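Local atomic coordinates of structural protein ORF273 (Acidianus two-tailed virus, PDB entry 4ART), a protein that is a thermo- and acid-stable structural protein of the virion of an archaeal virus, its precise role in the particle not being established. Residues F57-L62 and I67-D72; D74-V77 and K81-A84. One frame throughout, in Å; residues are numbered along the deposited sequence.

Interaction 1 of 2, residues F57-L62 and I67-D72. With GOL (glycerol), chain C.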
loop_
_atom_site.group_PDB
_atom_site.type_symbol
_atom_site.label_atom_id
_atom_site.label_comp_id
_atom_site.label_asym_id
_atom_site.label_seq_id
_atom_site.Cartn_x
_atom_site.Cartn_y
_atom_site.Cartn_z
ATOM N N PHE A 57 -11.711 -5.258 7.957
ATOM C CA PHE A 57 -10.560 -5.717 7.189
ATOM C C PHE A 57 -9.573 -6.566 7.990
ATOM O O PHE A 57 -8.887 -7.393 7.397
ATOM C CB PHE A 57 -9.860 -4.554 6.475
ATOM C CG PHE A 57 -10.793 -3.835 5.523
ATOM C CD1 PHE A 57 -11.636 -2.830 5.976
ATOM C CD2 PHE A 57 -10.876 -4.206 4.183
ATOM C CE1 PHE A 57 -12.537 -2.206 5.108
ATOM C CE2 PHE A 57 -11.767 -3.571 3.316
ATOM C CZ PHE A 57 -12.584 -2.570 3.781
ATOM N N TYR A 58 -9.508 -6.382 9.315
ATOM C CA TYR A 58 -8.562 -7.107 10.157
ATOM C C TYR A 58 -9.259 -7.956 11.197
ATOM O O TYR A 58 -10.217 -7.499 11.821
ATOM C CB TYR A 58 -7.540 -6.153 10.804
ATOM C CG TYR A 58 -6.749 -5.347 9.795
ATOM C CD1 TYR A 58 -5.660 -5.900 9.133
ATOM C CD2 TYR A 58 -7.113 -4.042 9.476
ATOM C CE1 TYR A 58 -4.947 -5.175 8.182
ATOM C CE2 TYR A 58 -6.405 -3.303 8.524
ATOM C CZ TYR A 58 -5.314 -3.869 7.890
ATOM O OH TYR A 58 -4.618 -3.152 6.949
ATOM N N TYR A 59 -8.785 -9.193 11.369
ATOM C CA TYR A 59 -9.372 -10.115 12.329
ATOM C C TYR A 59 -8.330 -10.928 13.048
ATOM O O TYR A 59 -7.232 -11.135 12.533
ATOM C CB TYR A 59 -10.275 -11.140 11.630
ATOM C CG TYR A 59 -11.416 -10.583 10.826
ATOM C CD1 TYR A 59 -12.677 -10.421 11.393
ATOM C CD2 TYR A 59 -11.279 -10.343 9.460
ATOM C CE1 TYR A 59 -13.746 -9.945 10.644
ATOM C CE2 TYR A 59 -12.340 -9.863 8.703
ATOM C CZ TYR A 59 -13.572 -9.682 9.298
ATOM O OH TYR A 59 -14.610 -9.242 8.543
ATOM N N TYR A 60 -8.718 -11.477 14.206
ATOM C CA TYR A 60 -7.911 -12.464 14.897
ATOM C C TYR A 60 -8.697 -13.777 14.939
ATOM O O TYR A 60 -9.913 -13.770 15.125
ATOM C CB TYR A 60 -7.592 -12.050 16.331
ATOM C CG TYR A 60 -6.794 -10.769 16.492
ATOM C CD1 TYR A 60 -5.599 -10.577 15.807
ATOM C CD2 TYR A 60 -7.163 -9.813 17.432
ATOM C CE1 TYR A 60 -4.832 -9.422 16.001
ATOM C CE2 TYR A 60 -6.398 -8.671 17.644
ATOM C CZ TYR A 60 -5.243 -8.467 16.912
ATOM O OH TYR A 60 -4.508 -7.320 17.116
ATOM N N ILE A 61 -8.005 -14.892 14.775
ATOM C CA ILE A 61 -8.589 -16.209 14.938
ATOM C C ILE A 61 -7.926 -16.750 16.184
ATOM O O ILE A 61 -6.691 -16.732 16.302
ATOM C CB ILE A 61 -8.504 -17.181 13.718
ATOM C CG1 ILE A 61 -9.098 -16.530 12.453
ATOM C CG2 ILE A 61 -9.222 -18.515 14.023
ATOM C CD1 ILE A 61 -8.945 -17.340 11.153
ATOM N N LEU A 62 -8.761 -17.160 17.141
ATOM C CA LEU A 62 -8.314 -17.693 18.409
ATOM C C LEU A 62 -8.015 -19.167 18.268
ATOM O O LEU A 62 -8.367 -19.792 17.252
ATOM C CB LEU A 62 -9.325 -17.395 19.542
ATOM C CG LEU A 62 -9.482 -15.923 19.976
ATOM C CD1 LEU A 62 -10.159 -15.815 21.322
ATOM C CD2 LEU A 62 -8.231 -15.073 19.779
ATOM N N ILE A 67 -13.504 -16.243 15.554
ATOM C CA ILE A 67 -12.988 -15.120 14.771
ATOM C C ILE A 67 -13.568 -13.781 15.267
ATOM O O ILE A 67 -14.777 -13.670 15.464
ATOM C CB ILE A 67 -13.127 -15.350 13.231
ATOM C CG1 ILE A 67 -12.343 -14.276 12.402
ATOM C CG2 ILE A 67 -14.598 -15.491 12.797
ATOM C CD1 ILE A 67 -12.043 -14.626 10.911
ATOM N N TYR A 68 -12.708 -12.785 15.491
ATOM C CA TYR A 68 -13.155 -11.465 15.942
ATOM C C TYR A 68 -12.481 -10.339 15.165
ATOM O O TYR A 68 -11.277 -10.446 14.920
ATOM C CB TYR A 68 -12.820 -11.243 17.425
ATOM C CG TYR A 68 -13.410 -12.246 18.375
ATOM C CD1 TYR A 68 -14.669 -12.045 18.934
ATOM C CD2 TYR A 68 -12.668 -13.336 18.812
ATOM C CE1 TYR A 68 -15.204 -12.941 19.850
ATOM C CE2 TYR A 68 -13.191 -14.240 19.734
ATOM C CZ TYR A 68 -14.461 -14.038 20.247
ATOM O OH TYR A 68 -15.007 -14.925 21.144
ATOM N N PRO A 69 -13.188 -9.200 14.889
ATOM C CA PRO A 69 -12.508 -8.036 14.288
ATOM C C PRO A 69 -11.402 -7.583 15.254
ATOM O O PRO A 69 -11.648 -7.505 16.452
ATOM C CB PRO A 69 -13.636 -6.998 14.194
ATOM C CG PRO A 69 -14.892 -7.814 14.158
ATOM C CD PRO A 69 -14.614 -8.902 15.136
ATOM N N ALA A 70 -10.166 -7.416 14.751
ATOM C CA ALA A 70 -8.968 -7.086 15.537
ATOM C C ALA A 70 -9.033 -5.795 16.391
ATOM O O ALA A 70 -8.539 -5.778 17.530
ATOM C CB ALA A 70 -7.741 -7.085 14.634
ATOM N N SER A 71 -9.665 -4.736 15.850
ATOM C CA SER A 71 -9.822 -3.441 16.528
ATOM C C SER A 71 -10.594 -3.596 17.839
ATOM O O SER A 71 -10.145 -3.097 18.872
ATOM C CB SER A 71 -10.526 -2.432 15.618
ATOM O OG SER A 71 -11.748 -2.980 15.138
ATOM N N ASP A 72 -11.750 -4.295 17.783
ATOM C CA ASP A 72 -12.610 -4.560 18.941
ATOM C C ASP A 72 -11.855 -5.430 19.954
ATOM O O ASP A 72 -11.834 -5.099 21.139
ATOM C CB ASP A 72 -13.911 -5.295 18.513
ATOM C CG ASP A 72 -14.873 -4.555 17.589
ATOM O OD1 ASP A 72 -14.869 -3.301 17.601
ATOM O OD2 ASP A 72 -15.674 -5.234 16.899
HETATM C C1 GOL C . -11.368 -3.726 11.902
HETATM O O1 GOL C . -10.355 -4.422 12.617
HETATM C C2 GOL C . -10.854 -3.158 10.597
HETATM O O2 GOL C . -11.951 -2.613 9.861
HETATM C C3 GOL C . -9.815 -2.076 10.783
HETATM O O3 GOL C . -9.347 -1.606 9.517
#
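The methyl of A70 sits over one face of the Y60 ring, offset toward the rim, in a CH-pi contact with CB 3.7 Å from the ring centroid and 15° off its normal. With CG anti to the carbonyl carbon (chi1 -61°), the Y60 ring lies over the first turn of helix 70-78, and its hydroxyl reaches on to a hydrogen bond with D74 OD1. The L62 side chain meets Y68 at about a right angle, L62 CD1 3.8 Å from Y68 CE2. I67 lies with I61 on the face of the hairpin away from Y60 and Y68: its CG1, anti to the backbone N (chi1 -170°), carries CD1 obliquely across I61, 3.8 Å from I61 CG1, while I67 CG1 also packs on CB of Y59. The two strands form an antiparallel beta hairpin, 58-62 and 67-69, in which Y60 and Y68 are the hydrogen-bonded pair. Y60 N gives a nearly straight bond to Y68 O (2.8 Å), and Y68 N answers to Y60 O. P69 ends the strand as N-cap of the helix, and A70 N donates to Y58 O (2.9 Å). A glycerol, probably from the crystallisation liquor, donates from O1 to that same Y58 O at 3.2 Å, and its O2 weakly accepts from F57 N.

Interaction 2 of 2, residues D74-V77 and K81-A84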
loop_
_atom_site.group_PDB
_atom_site.type_symbol
_atom_site.label_atom_id
_atom_site.label_comp_id
_atom_site.label_asym_id
_atom_site.label_seq_id
_atom_site.Cartn_x
_atom_site.Cartn_y
_atom_site.Cartn_z
ATOM N N ASP A 74 -8.637 -5.856 20.450
ATOM C CA ASP A 74 -7.585 -5.063 21.090
ATOM C C ASP A 74 -8.114 -4.259 22.269
ATOM O O ASP A 74 -7.386 -4.107 23.249
ATOM C CB ASP A 74 -6.876 -4.143 20.077
ATOM C CG ASP A 74 -5.974 -4.878 19.074
ATOM O OD1 ASP A 74 -5.525 -6.001 19.383
ATOM O OD2 ASP A 74 -5.714 -4.321 17.992
ATOM N N ILE A 75 -9.377 -3.738 22.176
ATOM C CA ILE A 75 -10.042 -2.973 23.245
ATOM C C ILE A 75 -10.375 -3.921 24.403
ATOM O O ILE A 75 -10.123 -3.579 25.557
ATOM C CB ILE A 75 -11.288 -2.185 22.735
ATOM C CG1 ILE A 75 -10.972 -1.228 21.542
ATOM C CG2 ILE A 75 -12.059 -1.486 23.866
ATOM C CD1 ILE A 75 -10.313 0.186 21.736
ATOM N N GLU A 76 -10.899 -5.118 24.089
ATOM C CA GLU A 76 -11.218 -6.158 25.080
ATOM C C GLU A 76 -9.961 -6.639 25.827
ATOM O O GLU A 76 -10.038 -6.910 27.022
ATOM C CB GLU A 76 -11.977 -7.334 24.436
ATOM C CG GLU A 76 -13.341 -6.964 23.869
ATOM C CD GLU A 76 -14.365 -6.493 24.885
ATOM O OE1 GLU A 76 -15.087 -7.356 25.435
ATOM O OE2 GLU A 76 -14.440 -5.267 25.137
ATOM N N VAL A 77 -8.794 -6.668 25.151
ATOM C CA VAL A 77 -7.504 -7.013 25.767
ATOM C C VAL A 77 -7.121 -5.894 26.752
ATOM O O VAL A 77 -6.813 -6.172 27.922
ATOM C CB VAL A 77 -6.395 -7.298 24.711
ATOM C CG1 VAL A 77 -5.027 -7.438 25.380
ATOM C CG2 VAL A 77 -6.721 -8.554 23.904
ATOM N N LYS A 81 -10.595 -8.267 29.480
ATOM C CA LYS A 81 -11.659 -9.218 29.132
ATOM C C LYS A 81 -11.118 -10.355 28.287
ATOM O O LYS A 81 -11.401 -11.512 28.580
ATOM C CB LYS A 81 -12.828 -8.517 28.415
ATOM C CG LYS A 81 -13.775 -7.761 29.350
ATOM C CD LYS A 81 -15.227 -7.737 28.825
ATOM C CE LYS A 81 -16.005 -9.007 29.151
ATOM N NZ LYS A 81 -17.369 -9.011 28.562
ATOM N N ARG A 82 -10.340 -10.033 27.243
ATOM C CA ARG A 82 -9.739 -11.029 26.351
ATOM C C ARG A 82 -8.210 -11.031 26.494
ATOM O O ARG A 82 -7.641 -10.058 26.973
ATOM C CB ARG A 82 -10.136 -10.752 24.881
ATOM C CG ARG A 82 -11.627 -10.853 24.577
ATOM C CD ARG A 82 -12.098 -12.279 24.409
ATOM N NE ARG A 82 -13.549 -12.330 24.246
ATOM C CZ ARG A 82 -14.235 -13.425 23.950
ATOM N NH1 ARG A 82 -13.605 -14.580 23.765
ATOM N NH2 ARG A 82 -15.554 -13.374 23.827
ATOM N N SER A 83 -7.542 -12.112 26.064
ATOM C CA SER A 83 -6.087 -12.194 26.132
ATOM C C SER A 83 -5.442 -12.269 24.768
ATOM O O SER A 83 -5.804 -13.109 23.935
ATOM C CB SER A 83 -5.638 -13.384 26.967
ATOM O OG SER A 83 -4.224 -13.493 26.909
ATOM N N ALA A 84 -4.391 -11.470 24.598
ATOM C CA ALA A 84 -3.588 -11.445 23.379
ATOM C C ALA A 84 -2.882 -12.816 23.191
ATOM O O ALA A 84 -2.526 -13.170 22.070
ATOM C CB ALA A 84 -2.567 -10.292 23.435
#
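E76, V77 and R82 bury the most surface where the end of a helix meets the chain that follows it. The carbonyl oxygen of E76 is gripped by two amides of 81-84. K81 N lies 2.9 Å from E76 O, close to the carbonyl direction but with a bent N-H...O angle of 134°; R82 N donates to E76 O at 3.1 Å far more linearly (168°), yet from well above the carbonyl plane. The E76 side chain runs alongside that of K81, both pointing the same way, and OE1 rests 3.4 Å from K81 CD. E76 OE1 lies 4.2 Å from K81 NZ, beyond a salt bridge, so any attraction is probably modest. On the R82 side, E76 CB meets the aliphatic CG of R82 at 3.5 Å. V77 adds a CA-H...O contact to R82 O (3.3 Å), and its two methyls pack near A84, CG2 approaching A84 N and CG1 the A84 methyl. V77 and A84 also both touch V132 from a loop. The contact thus folds the connection after helix 70-78 back against the helix's last turn, at the protein surface, before the chain enters strand 87-96.

In the fold
Interactions 1 and 2 follow one another along the chain, their centres about 11 Å apart and on the same side of the chain's centre. Helix 70-78 is common to both: interaction 1 joins its first turn to the hairpin of strands 58-62 and 67-69, and interaction 2 holds its C-terminal end against the connection to strand 87-96. That strand pairs with 58-62, so hairpin, helix and return connection form a continuous excursion at one edge of the mixed sheet, where 67-69 is the outermost strand within the chain. The two contacts also touch directly through side chains, Y68 OH lying close to R82 NH1.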